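Local coordinates for protein FdhC (Acinetobacter nosocomialis, PDB 5KTC) that probably transfers a 3-hydroxybutanoyl group from coenzyme A to the amino group of a dTDP-linked 3-amino-3,6-dideoxygalactose, as a sugar N-acyltransferase of the GNAT superfamily, at residues A[15-18]-A[19-22]; A[52-55]-A[56-60]; A[165-168]-A[169-173]. All coordinates share one frame; numbering follows the deposited sequence.

Interaction 1. Residues A[15-18]-A[19-22]; sequences LVEE and NDAE. With EDO (1,2-ethanediol), chain B.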
loop_
_atom_site.group_PDB
_atom_site.type_symbol
_atom_site.label_atom_id
_atom_site.label_comp_id
_atom_site.label_asym_id
_atom_site.label_seq_id
_atom_site.Cartn_x
_atom_site.Cartn_y
_atom_site.Cartn_z
ATOM N N LEU A 15 4.872 10.336 -3.550
ATOM C CA LEU A 15 3.848 10.313 -4.620
ATOM C C LEU A 15 4.389 10.029 -6.010
ATOM O O LEU A 15 5.466 10.523 -6.391
ATOM C CB LEU A 15 3.094 11.632 -4.621
ATOM C CG LEU A 15 2.236 11.885 -3.360
ATOM C CD1 LEU A 15 1.647 13.285 -3.279
ATOM C CD2 LEU A 15 1.121 10.857 -3.285
ATOM N N VAL A 16 3.625 9.240 -6.767
ATOM C CA VAL A 16 3.939 8.919 -8.170
ATOM C C VAL A 16 4.023 10.172 -9.042
ATOM O O VAL A 16 3.221 11.104 -8.870
ATOM C CB VAL A 16 2.914 7.905 -8.724
ATOM C CG1 VAL A 16 2.975 7.749 -10.239
ATOM C CG2 VAL A 16 3.190 6.576 -8.047
ATOM N N GLU A 17 5.006 10.194 -9.936
ATOM C CA GLU A 17 5.091 11.271 -10.990
ATOM C C GLU A 17 5.071 10.594 -12.376
ATOM O O GLU A 17 5.325 9.372 -12.486
ATOM C CB GLU A 17 6.378 12.091 -10.835
ATOM C CG GLU A 17 6.664 12.771 -9.488
ATOM C CD GLU A 17 5.657 13.838 -9.110
ATOM O OE1 GLU A 17 5.584 14.179 -7.918
ATOM O OE2 GLU A 17 4.945 14.363 -9.996
ATOM N N GLU A 18 4.798 11.370 -13.438
ATOM C CA GLU A 18 4.831 10.832 -14.828
ATOM C C GLU A 18 6.116 10.105 -15.179
ATOM O O GLU A 18 6.111 9.069 -15.893
ATOM C CB GLU A 18 4.569 11.935 -15.884
ATOM C CG GLU A 18 3.098 12.194 -16.126
ATOM C CD GLU A 18 2.868 13.209 -17.244
ATOM O OE1 GLU A 18 3.434 13.013 -18.353
ATOM O OE2 GLU A 18 2.133 14.187 -16.994
ATOM N N ASN A 19 7.213 10.608 -14.644
ATOM C CA ASN A 19 8.495 10.010 -14.830
ATOM C C ASN A 19 8.680 8.616 -14.216
ATOM O O ASN A 19 9.641 7.950 -14.566
ATOM C CB ASN A 19 9.616 10.956 -14.312
ATOM C CG ASN A 19 10.914 10.852 -15.126
ATOM O OD1 ASN A 19 11.191 9.832 -15.785
ATOM N ND2 ASN A 19 11.724 11.937 -15.104
ATOM N N ASP A 20 7.772 8.160 -13.327
ATOM C CA ASP A 20 7.833 6.788 -12.776
ATOM C C ASP A 20 7.220 5.758 -13.752
ATOM O O ASP A 20 7.126 4.551 -13.420
ATOM C CB ASP A 20 7.042 6.697 -11.460
ATOM C CG ASP A 20 7.643 7.610 -10.335
ATOM O OD1 ASP A 20 8.874 7.509 -10.191
ATOM O OD2 ASP A 20 6.916 8.388 -9.679
ATOM N N ALA A 21 6.797 6.233 -14.940
ATOM C CA ALA A 21 6.084 5.345 -15.843
ATOM C C ALA A 21 6.870 4.125 -16.230
ATOM O O ALA A 21 6.326 3.039 -16.239
ATOM C CB ALA A 21 5.596 6.113 -17.055
ATOM N N GLU A 22 8.138 4.278 -16.568
ATOM C CA GLU A 22 8.916 3.120 -16.916
ATOM C C GLU A 22 9.081 2.132 -15.765
ATOM O O GLU A 22 9.006 0.933 -15.993
ATOM C CB GLU A 22 10.293 3.493 -17.437
ATOM C CG GLU A 22 11.225 2.310 -17.664
ATOM C CD GLU A 22 12.520 2.727 -18.344
ATOM O OE1 GLU A 22 13.050 1.888 -19.092
ATOM O OE2 GLU A 22 12.993 3.886 -18.143
HETATM C C1 EDO B . 12.575 5.697 -9.690
HETATM O O1 EDO B . 12.394 7.118 -9.516
HETATM C C2 EDO B . 11.245 5.032 -10.022
HETATM O O2 EDO B . 10.518 5.778 -11.011
#
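Two successive backbone bonds of the i to i+3 kind, from Asp20 N to Glu17 O (2.9 Å) and from Ala21 N to Glu18 O (3.1 Å), wind residues 17-21 into a short 3-10 turn that passes directly into helix 21-28. The side chain of Asp20 closes the same turn from the other direction. Its OD2 accepts the N-H of Glu17 over 2.6 Å in a nearly straight bond (173° at the hydrogen), reached on the anti side of the carboxylate and somewhat out of its plane. Chi1 of Asp20 (-63°) makes this possible: CG stands beside the residue's own backbone N, on the side where Glu17 lies. The pairing illustrates how a side-chain-to-backbone bond can close a turn at the opening of a helix: Asp20 OD2 takes the N-H of Glu17 while Asp20 N gives its own to Glu17 O, so the two residues are bonded in both directions. In the GNAT domain this turn joins the first strand, 11-15, to the first helix. Arg14, near the end of that strand, adds a salt bridge to OD2, giving the buried carboxylate oxygen a charged partner beside the backbone donor. Val16 crosses Asp20 with CG1 4.0 Å from OD2, while its CA comes to 3.4 Å from the same oxygen; the valine itself packs on Ile51 and on Tyr65 and Ile67 of strand 63-70. On the other carboxylate oxygen, OD1 of Asp20 accepts a short 2.5 Å hydrogen bond from O2 of a 1,2-ethanediol molecule, probably a remnant of the crystallisation liquor. At the next residue, the methyl group of Ala21 rests with CB 3.2 Å from Glu18 O and turns its surface to Gln47 of helix 44-59.

Interaction 2. Residues A[52-55]-A[56-60]; sequences RNYK and NRENN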
loop_
_atom_site.group_PDB
_atom_site.type_symbol
_atom_site.label_atom_id
_atom_site.label_comp_id
_atom_site.label_asym_id
_atom_site.label_seq_id
_atom_site.Cartn_x
_atom_site.Cartn_y
_atom_site.Cartn_z
ATOM N N ARG A 52 -0.935 10.792 -15.664
ATOM C CA ARG A 52 -1.416 12.173 -15.846
ATOM C C ARG A 52 -2.866 12.332 -15.389
ATOM O O ARG A 52 -3.176 13.255 -14.684
ATOM C CB ARG A 52 -1.174 12.613 -17.309
ATOM C CG ARG A 52 -1.384 14.089 -17.691
ATOM C CD ARG A 52 -1.148 14.285 -19.223
ATOM N NE ARG A 52 0.103 13.621 -19.677
ATOM C CZ ARG A 52 0.230 12.647 -20.607
ATOM N NH1 ARG A 52 -0.797 12.178 -21.324
ATOM N NH2 ARG A 52 1.428 12.122 -20.830
ATOM N N ASN A 53 -3.735 11.398 -15.792
ATOM C CA ASN A 53 -5.116 11.298 -15.329
ATOM C C ASN A 53 -5.200 11.064 -13.835
ATOM O O ASN A 53 -5.996 11.708 -13.101
ATOM C CB ASN A 53 -5.837 10.152 -16.081
ATOM C CG ASN A 53 -6.118 10.536 -17.516
ATOM O OD1 ASN A 53 -5.719 9.856 -18.476
ATOM N ND2 ASN A 53 -6.716 11.714 -17.657
ATOM N N TYR A 54 -4.330 10.187 -13.387
ATOM C CA TYR A 54 -4.201 9.916 -11.953
ATOM C C TYR A 54 -3.893 11.244 -11.202
ATOM O O TYR A 54 -4.488 11.504 -10.189
ATOM C CB TYR A 54 -3.142 8.834 -11.649
ATOM C CG TYR A 54 -2.608 9.100 -10.228
ATOM C CD1 TYR A 54 -3.402 8.881 -9.104
ATOM C CD2 TYR A 54 -1.391 9.711 -10.054
ATOM C CE1 TYR A 54 -2.957 9.254 -7.829
ATOM C CE2 TYR A 54 -0.942 10.088 -8.802
ATOM C CZ TYR A 54 -1.708 9.827 -7.695
ATOM O OH TYR A 54 -1.206 10.211 -6.438
ATOM N N LYS A 55 -3.004 12.064 -11.760
ATOM C CA LYS A 55 -2.618 13.321 -11.125
ATOM C C LYS A 55 -3.756 14.326 -10.937
ATOM O O LYS A 55 -3.757 15.087 -9.953
ATOM C CB LYS A 55 -1.427 13.976 -11.814
ATOM C CG LYS A 55 -0.062 13.429 -11.376
ATOM C CD LYS A 55 0.239 13.670 -9.894
ATOM C CE LYS A 55 1.700 13.569 -9.585
ATOM N NZ LYS A 55 1.948 13.257 -8.166
ATOM N N ASN A 56 -4.717 14.304 -11.864
ATOM C CA ASN A 56 -5.934 15.099 -11.718
ATOM C C ASN A 56 -6.750 14.634 -10.559
ATOM O O ASN A 56 -7.264 15.454 -9.796
ATOM C CB ASN A 56 -6.827 15.027 -12.949
ATOM C CG ASN A 56 -6.180 15.586 -14.194
ATOM O OD1 ASN A 56 -5.303 16.471 -14.152
ATOM N ND2 ASN A 56 -6.606 15.047 -15.340
ATOM N N ARG A 57 -6.880 13.314 -10.421
ATOM C CA ARG A 57 -7.587 12.719 -9.290
ATOM C C ARG A 57 -6.885 13.074 -7.975
ATOM O O ARG A 57 -7.540 13.440 -6.997
ATOM C CB ARG A 57 -7.740 11.213 -9.492
ATOM C CG ARG A 57 -8.568 10.840 -10.682
ATOM C CD ARG A 57 -9.155 9.433 -10.661
ATOM N NE ARG A 57 -8.130 8.381 -10.712
ATOM C CZ ARG A 57 -7.352 8.094 -11.749
ATOM N NH1 ARG A 57 -7.422 8.777 -12.899
ATOM N NH2 ARG A 57 -6.429 7.136 -11.626
ATOM N N GLU A 58 -5.554 13.059 -8.005
ATOM C CA GLU A 58 -4.746 13.397 -6.817
ATOM C C GLU A 58 -4.967 14.885 -6.456
ATOM O O GLU A 58 -5.220 15.197 -5.313
ATOM C CB GLU A 58 -3.276 13.145 -7.066
ATOM C CG GLU A 58 -2.389 13.283 -5.836
ATOM C CD GLU A 58 -0.915 13.504 -6.189
ATOM O OE1 GLU A 58 -0.417 14.632 -5.988
ATOM O OE2 GLU A 58 -0.207 12.582 -6.681
ATOM N N ASN A 59 -4.915 15.749 -7.462
ATOM C CA ASN A 59 -5.157 17.193 -7.282
ATOM C C ASN A 59 -6.489 17.468 -6.608
ATOM O O ASN A 59 -6.608 18.429 -5.858
ATOM C CB ASN A 59 -5.077 17.957 -8.619
ATOM C CG ASN A 59 -3.667 17.982 -9.219
ATOM O OD1 ASN A 59 -3.489 18.171 -10.432
ATOM N ND2 ASN A 59 -2.666 17.774 -8.386
ATOM N N ASN A 60 -7.474 16.620 -6.855
ATOM C CA ASN A 60 -8.780 16.796 -6.265
ATOM C C ASN A 60 -9.026 15.989 -5.026
ATOM O O ASN A 60 -10.176 15.837 -4.641
ATOM C CB ASN A 60 -9.875 16.479 -7.293
ATOM C CG ASN A 60 -9.914 17.491 -8.419
ATOM O OD1 ASN A 60 -9.742 18.699 -8.190
ATOM N ND2 ASN A 60 -10.121 17.013 -9.647
#
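Glu58 OE2 gathers two donors from the preceding turn. Lys55 NZ forms a salt bridge with it at 2.7 Å, arriving on the syn side of the carboxylate and 21° out of its plane, and Tyr54 OH makes a weak hydrogen bond to it at 2.6 Å. Both donors have further partners: Lys55 NZ also hydrogen-bonds to Val16 O, and Tyr54 OH accepts the backbone N-H of Tyr65, which ties the cluster to strand 63-70. The Lys55 chain runs alongside that of Glu58 in the same direction, with Lys55 CD lying 3.4 Å from OE2. Tyr54 instead crosses Glu58 with its ring plane 62° from the carboxylate, and its CE1 packs against Glu58 CB at 4.0 Å. A bend at chi3 (-65°) folds Arg57 back along the helix, laying one face of its guanidinium group over Tyr54 CA, while NH2 stands at the edge of the tyrosine ring, 3.7 Å from Tyr54 CB. Arg57 NE is held by a salt bridge to Glu63, and the residue makes a cation-pi contact with Trp50. Beneath these side chains runs the helical ladder, including Glu58 N to Tyr54 O (2.9 Å) and Asn59 N to Lys55 O (2.8 Å). This is the i to i+3 and i to i+4 pairing of the last turns of an alpha-helix, helix 44-59, which packs against the edge strand 11-15 and its neighbour 63-70 in the GNAT sheet.

Interaction 3. Residues A[165-168]-A[169-173]; sequences SKYK and ENKIQ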
loop_
_atom_site.group_PDB
_atom_site.type_symbol
_atom_site.label_atom_id
_atom_site.label_comp_id
_atom_site.label_asym_id
_atom_site.label_seq_id
_atom_site.Cartn_x
_atom_site.Cartn_y
_atom_site.Cartn_z
ATOM N N SER A 165 -9.787 1.341 14.368
ATOM C CA SER A 165 -9.529 0.776 15.697
ATOM C C SER A 165 -8.397 -0.257 15.734
ATOM O O SER A 165 -7.597 -0.294 16.673
ATOM C CB SER A 165 -10.809 0.183 16.288
ATOM O OG SER A 165 -11.164 -1.004 15.633
ATOM N N LYS A 166 -8.295 -1.079 14.698
ATOM C CA LYS A 166 -7.244 -2.045 14.656
ATOM C C LYS A 166 -5.916 -1.395 14.343
ATOM O O LYS A 166 -4.837 -1.864 14.830
ATOM C CB LYS A 166 -7.535 -3.129 13.641
ATOM C CG LYS A 166 -6.465 -4.208 13.540
ATOM C CD LYS A 166 -6.248 -5.011 14.826
ATOM C CE LYS A 166 -7.463 -5.865 15.169
ATOM N NZ LYS A 166 -7.276 -6.530 16.495
ATOM N N TYR A 167 -5.947 -0.392 13.467
ATOM C CA TYR A 167 -4.723 0.357 13.147
ATOM C C TYR A 167 -4.140 1.003 14.408
ATOM O O TYR A 167 -2.908 0.993 14.595
ATOM C CB TYR A 167 -4.980 1.434 12.075
ATOM C CG TYR A 167 -4.142 2.698 12.185
ATOM C CD1 TYR A 167 -2.848 2.764 11.696
ATOM C CD2 TYR A 167 -4.697 3.821 12.734
ATOM C CE1 TYR A 167 -2.111 3.955 11.789
ATOM C CE2 TYR A 167 -4.005 4.975 12.851
ATOM C CZ TYR A 167 -2.704 5.053 12.392
ATOM O OH TYR A 167 -2.087 6.277 12.589
ATOM N N LYS A 168 -5.008 1.549 15.261
ATOM C CA LYS A 168 -4.513 2.128 16.509
ATOM C C LYS A 168 -3.839 1.095 17.455
ATOM O O LYS A 168 -2.757 1.383 18.000
ATOM C CB LYS A 168 -5.612 2.850 17.224
ATOM C CG LYS A 168 -6.074 4.080 16.497
ATOM C CD LYS A 168 -7.268 4.715 17.206
ATOM C CE LYS A 168 -7.130 6.221 17.284
ATOM N NZ LYS A 168 -8.416 6.868 16.951
ATOM N N GLU A 169 -4.380 -0.109 17.599
ATOM C CA GLU A 169 -3.633 -1.141 18.324
ATOM C C GLU A 169 -2.298 -1.433 17.616
ATOM O O GLU A 169 -1.202 -1.379 18.185
ATOM C CB GLU A 169 -4.434 -2.426 18.456
ATOM C CG GLU A 169 -5.797 -2.357 19.185
ATOM C CD GLU A 169 -6.655 -3.599 18.862
ATOM O OE1 GLU A 169 -6.066 -4.692 18.639
ATOM O OE2 GLU A 169 -7.910 -3.507 18.766
ATOM N N ASN A 170 -2.368 -1.663 16.330
ATOM C CA ASN A 170 -1.168 -2.000 15.613
ATOM C C ASN A 170 0.039 -0.991 15.687
ATOM O O ASN A 170 1.200 -1.405 15.522
ATOM C CB ASN A 170 -1.527 -2.370 14.181
ATOM C CG ASN A 170 -2.268 -3.708 14.101
ATOM O OD1 ASN A 170 -2.639 -4.287 15.098
ATOM N ND2 ASN A 170 -2.505 -4.159 12.904
ATOM N N LYS A 171 -0.235 0.296 15.911
ATOM C CA LYS A 171 0.821 1.297 16.092
ATOM C C LYS A 171 1.743 0.923 17.257
ATOM O O LYS A 171 2.936 1.100 17.125
ATOM C CB LYS A 171 0.263 2.733 16.236
ATOM C CG LYS A 171 0.220 3.502 14.905
ATOM C CD LYS A 171 0.107 5.024 15.106
ATOM C CE LYS A 171 -1.094 5.351 15.986
ATOM N NZ LYS A 171 -1.659 6.674 15.637
ATOM N N ILE A 172 1.195 0.386 18.342
ATOM C CA ILE A 172 2.003 -0.016 19.490
ATOM C C ILE A 172 2.725 -1.367 19.242
ATOM O O ILE A 172 3.940 -1.478 19.340
ATOM C CB ILE A 172 1.150 -0.105 20.746
ATOM C CG1 ILE A 172 0.415 1.242 20.972
ATOM C CG2 ILE A 172 1.980 -0.486 21.973
ATOM C CD1 ILE A 172 -1.083 1.074 21.251
ATOM N N GLN A 173 1.955 -2.361 18.870
ATOM C CA GLN A 173 2.460 -3.699 18.622
ATOM C C GLN A 173 3.487 -3.719 17.499
ATOM O O GLN A 173 4.434 -4.488 17.518
ATOM C CB GLN A 173 1.313 -4.601 18.238
ATOM C CG GLN A 173 1.792 -6.016 18.051
ATOM C CD GLN A 173 0.681 -6.984 17.794
ATOM O OE1 GLN A 173 -0.489 -6.720 18.067
ATOM N NE2 GLN A 173 1.044 -8.128 17.251
HETATM O O HOH W 1 -10.029 -3.268 16.289
#
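Lys166 and Glu169 meet in a salt bridge, NZ to OE1 at 3.1 Å, with the ammonium group on the syn side of the carboxylate and 29° out of its plane. Bends at chi2 (62°) and chi3 of Lys166 curl the chain to bring NZ there, and CD comes to 3.7 Å from OD1 of Asn170. A water bonded to Ser165 OG at 2.6 Å donates a longer bond of 3.3 Å to OE2 of Glu169, so the two carboxylate oxygens have different partners. Farther round the helix, Lys171 crosses the Tyr167 ring: its CG lies 3.9 Å from CE1, and NZ donates to Tyr167 OH over 3.1 Å. Backbone bonds set these spacings, among them Asn170 N to Lys166 O (2.9 Å). Outside the segments, the Tyr167 ring meets that of Phe120 with the planes about 35° apart and touches Tyr116 and Phe162, while Asn170 ND2 bonds to Met146 O. The result is an amphipathic helix, 164-173, whose Lys166-Glu169 pair lies on the outer side and whose Tyr167 and Asn170 face the protein, just before Tyr174, which binds coenzyme A.

Following the chain from its N terminus, interaction 1 turns strand 11-15 into helix 21-28, interaction 2 ends helix 44-59 ahead of strand 63-70, and interaction 3 lies on helix 164-173 near the C terminus. Each closes only a local turn, and they follow in series without nesting or crossing. Interactions 1 and 2 nevertheless touch, their centres about 12 Å apart: Glu18 OE1 and Arg52 NH2 form a long, weak ion pair, and Leu15 CD1 packs against Glu58 OE1, tying the first strand and loop to helix 44-59. Interaction 3, on the coenzyme A side, is about 31 Å from both, centre to centre.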